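Local structure of galactitol-1-phosphate 5-dehydrogenase (Escherichia coli, 4UEJ) at residues A[147-152]-A[286-290]; A[174-178]-A[200-206]; A[217-221]-A[245-250]. The protein catalyses the NAD-dependent oxidation of galactitol 1-phosphate to D-tagatose 6-phosphate as a zinc-containing dehydrogenase that forms homodimers. All blocks are in the same frame, centred on the assembly; numbering follows the deposited sequence. Where two conformers were deposited one is given.

Contact 1: A[147-152]-A[286-290]; sequences TVGLHA and SWMNY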
# COMPACT_ATOMS: atom_id res chain seq x y z
N THR A 147 7.98 1.20 20.38
CA THR A 147 7.41 0.05 19.68
C THR A 147 6.55 0.44 18.50
O THR A 147 6.31 -0.39 17.65
CB THR A 147 6.56 -0.86 20.60
OG1 THR A 147 5.42 -0.15 21.10
CG2 THR A 147 7.43 -1.40 21.76
N VAL A 148 6.06 1.68 18.44
CA VAL A 148 5.30 2.13 17.28
C VAL A 148 6.14 1.99 16.00
O VAL A 148 5.72 1.35 15.01
CB VAL A 148 4.83 3.57 17.44
CG1 VAL A 148 4.17 4.06 16.17
CG2 VAL A 148 3.86 3.68 18.62
N GLY A 149 7.34 2.56 16.04
CA GLY A 149 8.26 2.49 14.92
C GLY A 149 8.72 1.07 14.68
O GLY A 149 8.83 0.65 13.53
N LEU A 150 8.99 0.34 15.75
CA LEU A 150 9.45 -1.03 15.63
C LEU A 150 8.38 -1.89 14.96
O LEU A 150 8.71 -2.79 14.19
CB LEU A 150 9.81 -1.63 16.98
CG LEU A 150 11.08 -1.05 17.61
CD1 LEU A 150 11.37 -1.82 18.91
CD2 LEU A 150 12.24 -1.19 16.66
N HIS A 151 7.12 -1.62 15.26
CA HIS A 151 6.03 -2.39 14.67
C HIS A 151 5.99 -2.17 13.16
O HIS A 151 5.81 -3.12 12.40
CB HIS A 151 4.68 -2.01 15.27
CG HIS A 151 3.55 -2.83 14.75
ND1 HIS A 151 3.46 -4.19 14.97
CD2 HIS A 151 2.48 -2.50 13.98
CE1 HIS A 151 2.38 -4.66 14.37
NE2 HIS A 151 1.76 -3.65 13.77
N ALA A 152 6.14 -0.91 12.74
CA ALA A 152 6.21 -0.61 11.31
C ALA A 152 7.40 -1.30 10.63
O ALA A 152 7.22 -1.88 9.55
CB ALA A 152 6.28 0.88 11.08
N SER A 286 0.12 0.48 9.16
CA SER A 286 0.62 0.02 10.44
C SER A 286 -0.34 0.54 11.50
O SER A 286 -0.79 1.69 11.44
CB SER A 286 2.05 0.52 10.69
OG SER A 286 2.59 -0.10 11.86
N TRP A 287 -0.70 -0.32 12.44
CA TRP A 287 -1.67 0.11 13.44
C TRP A 287 -1.22 -0.41 14.76
O TRP A 287 -1.00 -1.61 14.94
CB TRP A 287 -3.08 -0.37 13.12
CG TRP A 287 -4.12 0.24 14.01
CD1 TRP A 287 -4.99 -0.41 14.84
CD2 TRP A 287 -4.38 1.64 14.19
NE1 TRP A 287 -5.79 0.49 15.50
CE2 TRP A 287 -5.43 1.76 15.12
CE3 TRP A 287 -3.84 2.80 13.63
CZ2 TRP A 287 -5.94 3.00 15.52
CZ3 TRP A 287 -4.34 4.03 14.03
CH2 TRP A 287 -5.38 4.11 14.96
N MET A 288 -1.05 0.53 15.68
CA MET A 288 -0.60 0.25 17.03
C MET A 288 0.78 -0.40 17.04
O MET A 288 1.67 0.00 16.29
CB MET A 288 -1.62 -0.59 17.77
CG MET A 288 -2.93 0.14 17.96
SD MET A 288 -3.97 -0.56 19.24
CE MET A 288 -5.28 -1.28 18.27
N ASN A 289 0.98 -1.38 17.91
CA ASN A 289 2.33 -1.84 18.15
C ASN A 289 2.46 -3.20 18.82
O ASN A 289 3.22 -3.36 19.77
CB ASN A 289 3.07 -0.78 18.98
CG ASN A 289 2.18 -0.06 20.01
OD1 ASN A 289 1.09 0.46 19.71
ND2 ASN A 289 2.67 0.02 21.23
N TYR A 290 1.73 -4.18 18.31
CA TYR A 290 1.66 -5.48 18.96
C TYR A 290 1.81 -6.60 17.97
O TYR A 290 1.47 -6.46 16.79
CB TYR A 290 0.34 -5.64 19.72
CG TYR A 290 0.11 -4.48 20.63
CD1 TYR A 290 0.74 -4.41 21.85
CD2 TYR A 290 -0.70 -3.43 20.24
CE1 TYR A 290 0.57 -3.34 22.68
CE2 TYR A 290 -0.89 -2.35 21.06
CZ TYR A 290 -0.25 -2.31 22.28
OH TYR A 290 -0.42 -1.24 23.13
O HOH W 1 2.92 1.26 14.15
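The imidazole of His-151 reaches from helix 143-155 into the curve of loop residues 286-290 because CG is anti to the backbone nitrogen (chi1 -177°), while Ser-286 holds OG in the same relation to its own nitrogen (chi1 -171°) and turns it to the ring. Ser-286 OG lies 3.2 Å from His-151 CD2, and at the far end of the ring Tyr-290 O lies 3.2 Å from CE1. Asn-289 CA makes an off-centre CH-pi contact, 4.2 Å from the centroid of the His-151 ring. Both ring nitrogens are bound outside the loop, ND1 by Glu-298 and NE2 by Glu-280 of the second subunit, which fixes the ring rotation; two carboxylates would tend to favour the charged imidazolium. A phenylalanine here would probably leave Glu-298 without its imidazole partner and take from Glu-280 of the second subunit its bond to the ring, leaving that to Trp-287 N. One turn earlier, Asn-289 ND2 donates to Thr-147 OG1 over 2.8 Å; the bond is bent (140° at the hydrogen), the oxygen tilted out of the amide plane. The hydroxyl is also hydrogen-bonded to Glu-144 O. At the edge of the His-151 ring, in its plane, a water bridges helix and loop, donating to Val-148 O (2.9 Å) and Met-288 O (2.8 Å) and accepting from Ser-286 OG (2.7 Å). The Val-148 side chain lies about 5 Å from a zinc ion, and Asn-289 ND2 makes a weak bond to Glu-144, a probable ligand of the catalytic zinc, consistent with a second shell around that metal in a zinc-containing alcohol dehydrogenase.

Contact 2: A[174-178]-A[200-206]; sequences LLAIQ and LAKSFGA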
# COMPACT_ATOMS: atom_id res chain seq x y z
N LEU A 174 11.61 10.55 15.67
CA LEU A 174 12.98 10.59 16.14
C LEU A 174 13.39 9.25 16.72
O LEU A 174 14.52 8.83 16.55
CB LEU A 174 13.15 11.70 17.18
CG LEU A 174 13.02 13.11 16.60
CD1 LEU A 174 12.97 14.17 17.71
CD2 LEU A 174 14.19 13.37 15.65
N LEU A 175 12.48 8.58 17.43
CA LEU A 175 12.79 7.25 17.96
C LEU A 175 13.03 6.27 16.81
O LEU A 175 13.95 5.45 16.87
CB LEU A 175 11.66 6.74 18.87
CG LEU A 175 11.59 7.47 20.23
CD1 LEU A 175 10.24 7.17 20.90
CD2 LEU A 175 12.72 7.06 21.12
N ALA A 176 12.20 6.37 15.78
CA ALA A 176 12.34 5.51 14.61
C ALA A 176 13.70 5.67 13.94
O ALA A 176 14.29 4.70 13.47
CB ALA A 176 11.22 5.78 13.62
N ILE A 177 14.21 6.90 13.88
CA ILE A 177 15.55 7.12 13.36
C ILE A 177 16.58 6.34 14.15
O ILE A 177 17.41 5.63 13.57
CB ILE A 177 15.92 8.60 13.38
CG1 ILE A 177 15.03 9.36 12.39
CG2 ILE A 177 17.41 8.78 13.08
CD1 ILE A 177 15.14 10.86 12.52
N GLN A 178 16.52 6.47 15.47
CA GLN A 178 17.44 5.78 16.35
C GLN A 178 17.35 4.27 16.20
O GLN A 178 18.38 3.58 16.17
CB GLN A 178 17.19 6.18 17.81
CG GLN A 178 17.35 7.66 18.07
CD GLN A 178 17.15 7.99 19.53
OE1 GLN A 178 17.39 7.15 20.39
NE2 GLN A 178 16.72 9.21 19.82
N LEU A 200 18.96 17.57 15.42
CA LEU A 200 18.77 16.47 16.35
C LEU A 200 18.70 15.14 15.62
O LEU A 200 19.32 14.14 16.02
CB LEU A 200 17.50 16.69 17.17
CG LEU A 200 17.41 15.95 18.51
CD1 LEU A 200 18.65 16.27 19.36
CD2 LEU A 200 16.15 16.36 19.26
N ALA A 201 17.95 15.11 14.52
CA ALA A 201 17.86 13.89 13.73
C ALA A 201 19.25 13.42 13.27
O ALA A 201 19.55 12.24 13.33
CB ALA A 201 16.93 14.10 12.52
N LYS A 202 20.10 14.35 12.83
CA LYS A 202 21.46 14.00 12.44
C LYS A 202 22.27 13.45 13.63
O LYS A 202 23.06 12.53 13.46
CB LYS A 202 22.20 15.20 11.83
CG LYS A 202 21.58 15.75 10.55
CD LYS A 202 22.07 17.17 10.31
CE LYS A 202 21.41 17.79 9.10
NZ LYS A 202 22.13 17.42 7.86
N SER A 203 22.05 14.02 14.81
CA SER A 203 22.74 13.56 16.02
C SER A 203 22.33 12.14 16.39
O SER A 203 23.07 11.43 17.07
CB SER A 203 22.48 14.51 17.19
OG SER A 203 21.24 14.24 17.82
N PHE A 204 21.15 11.74 15.94
CA PHE A 204 20.62 10.41 16.18
C PHE A 204 21.05 9.43 15.10
O PHE A 204 20.69 8.25 15.14
CB PHE A 204 19.09 10.44 16.25
CG PHE A 204 18.57 11.11 17.48
CD1 PHE A 204 19.34 11.13 18.63
CD2 PHE A 204 17.32 11.69 17.49
CE1 PHE A 204 18.87 11.74 19.79
CE2 PHE A 204 16.84 12.29 18.63
CZ PHE A 204 17.61 12.32 19.79
N GLY A 205 21.79 9.93 14.12
CA GLY A 205 22.29 9.06 13.07
C GLY A 205 21.73 9.24 11.68
O GLY A 205 22.14 8.52 10.77
N ALA A 206 20.81 10.19 11.47
CA ALA A 206 20.38 10.45 10.09
C ALA A 206 21.56 11.03 9.33
O ALA A 206 22.25 11.92 9.83
CB ALA A 206 19.17 11.40 10.05
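Leu-174, Ile-177 and Gln-178 of helix 171-182 meet the last turn of helix 196-203 and the residues that follow it, joining two consecutive beta-alpha-beta crossovers of the Rossmann-type domain. The helices are neighbours on one face of the parallel sheet, where Ile-177 and Ala-201 both rest on Ala-190 of strand 187-192. Apolar packing makes up the inner part. Ile-177 directs CD1 at Ala-201 CB (3.7 Å), while its other branch, trans to the backbone nitrogen, lies against the base of Phe-204, Ile-177 CG2 4.0 Å from Phe-204 CB, the two side chains crossing at about a right angle. Leu-174 divides its two methyls: CD1 meets Leu-200 CD2 with the side chains again at about a right angle, and Leu-174 CD2 comes to the edge of the ring, 4.0 Å from Phe-204 CD2.

Backbone bonding sets the turn that presents this ring. Ala-206 N binds Ala-201 O and Gly-205 N binds Lys-202 O, a Schellman motif in which Gly-205 takes a positive phi (112°) that by itself calls for glycine.

Aromatic contacts complete the interface. Leu-200 O lies toward the rim on one face of the Phe-204 ring. The opposite face takes Gln-178, whose CG makes a CH-pi contact and whose OE1 is hydrogen-bonded to Ser-312 N. Its amide is inclined 50° to the ring, bringing Gln-178 NE2 over the ring centre, 3.1 Å above the plane and 3.2 Å from Phe-204 CZ.

Contact 3: A[217-221]-A[245-250]; sequences APQMQ and LAVEIA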
# COMPACT_ATOMS: atom_id res chain seq x y z
N ALA A 217 9.47 18.04 -3.64
CA ALA A 217 9.70 16.61 -3.79
C ALA A 217 10.72 16.27 -4.89
O ALA A 217 11.56 15.40 -4.68
CB ALA A 217 8.38 15.88 -4.04
N PRO A 218 10.66 16.95 -6.06
CA PRO A 218 11.67 16.60 -7.06
C PRO A 218 13.09 16.91 -6.59
O PRO A 218 14.03 16.19 -6.94
CB PRO A 218 11.30 17.48 -8.26
CG PRO A 218 9.86 17.75 -8.09
CD PRO A 218 9.63 17.85 -6.62
N GLN A 219 13.24 17.97 -5.80
CA GLN A 219 14.55 18.30 -5.27
C GLN A 219 15.04 17.21 -4.33
O GLN A 219 16.21 16.85 -4.35
CB GLN A 219 14.51 19.65 -4.56
CG GLN A 219 14.36 20.80 -5.54
CD GLN A 219 14.24 22.14 -4.86
OE1 GLN A 219 13.61 22.26 -3.81
NE2 GLN A 219 14.83 23.17 -5.46
N MET A 220 14.13 16.69 -3.53
CA MET A 220 14.48 15.59 -2.63
C MET A 220 14.79 14.33 -3.43
O MET A 220 15.73 13.60 -3.11
CB MET A 220 13.35 15.31 -1.64
CG MET A 220 13.03 16.47 -0.73
SD MET A 220 11.71 15.99 0.38
CE MET A 220 11.15 17.57 0.98
N GLN A 221 14.01 14.06 -4.48
CA GLN A 221 14.23 12.86 -5.27
C GLN A 221 15.59 12.91 -5.93
O GLN A 221 16.26 11.89 -6.09
CB GLN A 221 13.14 12.69 -6.33
CG GLN A 221 12.47 11.34 -6.25
CD GLN A 221 11.55 11.05 -7.41
OE1 GLN A 221 10.90 11.95 -7.95
NE2 GLN A 221 11.49 9.79 -7.81
N LEU A 245 3.89 13.45 -0.20
CA LEU A 245 5.33 13.61 -0.37
C LEU A 245 6.02 12.25 -0.47
O LEU A 245 6.90 12.04 -1.31
CB LEU A 245 5.92 14.42 0.78
CG LEU A 245 7.44 14.56 0.71
CD1 LEU A 245 7.81 15.46 -0.44
CD2 LEU A 245 7.97 15.12 2.03
N ALA A 246 5.60 11.33 0.38
CA ALA A 246 6.22 10.02 0.44
C ALA A 246 6.10 9.32 -0.92
O ALA A 246 7.05 8.74 -1.43
CB ALA A 246 5.59 9.18 1.55
N VAL A 247 4.92 9.41 -1.52
CA VAL A 247 4.71 8.79 -2.82
C VAL A 247 5.54 9.49 -3.88
O VAL A 247 6.15 8.84 -4.73
CB VAL A 247 3.22 8.82 -3.22
CG1 VAL A 247 3.04 8.35 -4.67
CG2 VAL A 247 2.43 7.94 -2.26
N GLU A 248 5.59 10.82 -3.82
CA GLU A 248 6.33 11.58 -4.82
C GLU A 248 7.84 11.35 -4.77
O GLU A 248 8.50 11.35 -5.81
CB GLU A 248 6.02 13.08 -4.69
CG GLU A 248 4.60 13.42 -5.16
CD GLU A 248 4.42 13.24 -6.66
OE1 GLU A 248 5.42 13.34 -7.40
OE2 GLU A 248 3.28 13.00 -7.10
N ILE A 249 8.40 11.15 -3.59
CA ILE A 249 9.85 11.00 -3.51
C ILE A 249 10.30 9.57 -3.61
O ILE A 249 11.48 9.31 -3.85
CB ILE A 249 10.43 11.60 -2.21
CG1 ILE A 249 10.01 10.77 -0.99
CG2 ILE A 249 10.02 13.06 -2.09
CD1 ILE A 249 10.64 11.26 0.30
N ALA A 250 9.36 8.63 -3.47
CA ALA A 250 9.74 7.22 -3.34
C ALA A 250 10.53 6.72 -4.54
O ALA A 250 10.28 7.11 -5.68
CB ALA A 250 8.50 6.36 -3.15
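Ala-217 points its methyl at helix 240-249 and is received by three side chains of one face of that helix. Its CB lies 3.7 Å from Leu-245 CD1 and equally close to Glu-248 CB. On the same methyl, Ile-249 CG2 is 3.8 Å from Ala-217 CB. The axes of the short segments 217-221 and 245-249 come within 9.2 Å, crossing at -47°, a spacing consistent with a small residue at the contact. One turn on, Met-220 runs out extended beyond CG, and the Met-220 and Leu-245 side chains cross at about a right angle. Met-220 SD is 4.0 Å from Leu-245 CD1, and the terminal methyl CE reaches the CD2 branch. Leu-245 can serve both partners because its first torsion (chi1 177°) swings CG away from the backbone nitrogen and carries the forked end toward the other helix. Ile-249 fills the angle between Ala-217 and Met-220 with CG2, 4.0 Å from Met-220 CB.

Gln-221 leaves its helix at an unusual first torsion (chi1 -126°) and stretches along the C-terminal end of the partner. Its CG comes 3.3 Å from the carbonyl oxygen Ile-249 O, and the amide lies beside Glu-248 O and Ala-250 O. Gln-221 OE1 is 3.3 Å from Glu-248 O, two acceptors that cannot bond each other. Lys-279 supplies the positive charge at this helix end, its NZ hydrogen-bonded to Val-247 O and Ala-250 O. Only the CB of Glu-248 faces Ala-217; the bent chain takes the carboxylate to a salt bridge with Lys-275 and a hydrogen bond from Thr-272.

The two helices thus lie side by side over strand 187-192, where Met-220, Leu-245 and Ile-249 all touch Ile-191, while Glu-248 and Val-247 tie helix 240-249 to helix 270-278 beyond it.

From the N terminus, contact 1 opens first, on helix 143-155, and closes last, at the loop following strand 282-285, so the strands and helices of the Rossmann-type sheet lie within its span. Contacts 2 and 3 both fall inside that span, in series: 174-178 meets 200-206 before 217-221 meets 245-250, and none of the three cross. Contact 2 joins the helices flanking strand 187-192 in the chain, and contact 3 joins those flanking strand 231-235. Ala-190 and Ile-191, adjacent on strand 187-192, face contacts 2 and 3 respectively, consistent with opposite faces of the sheet. Contact 1 ties helix 143-155 to the loop after the last strand of the sheet.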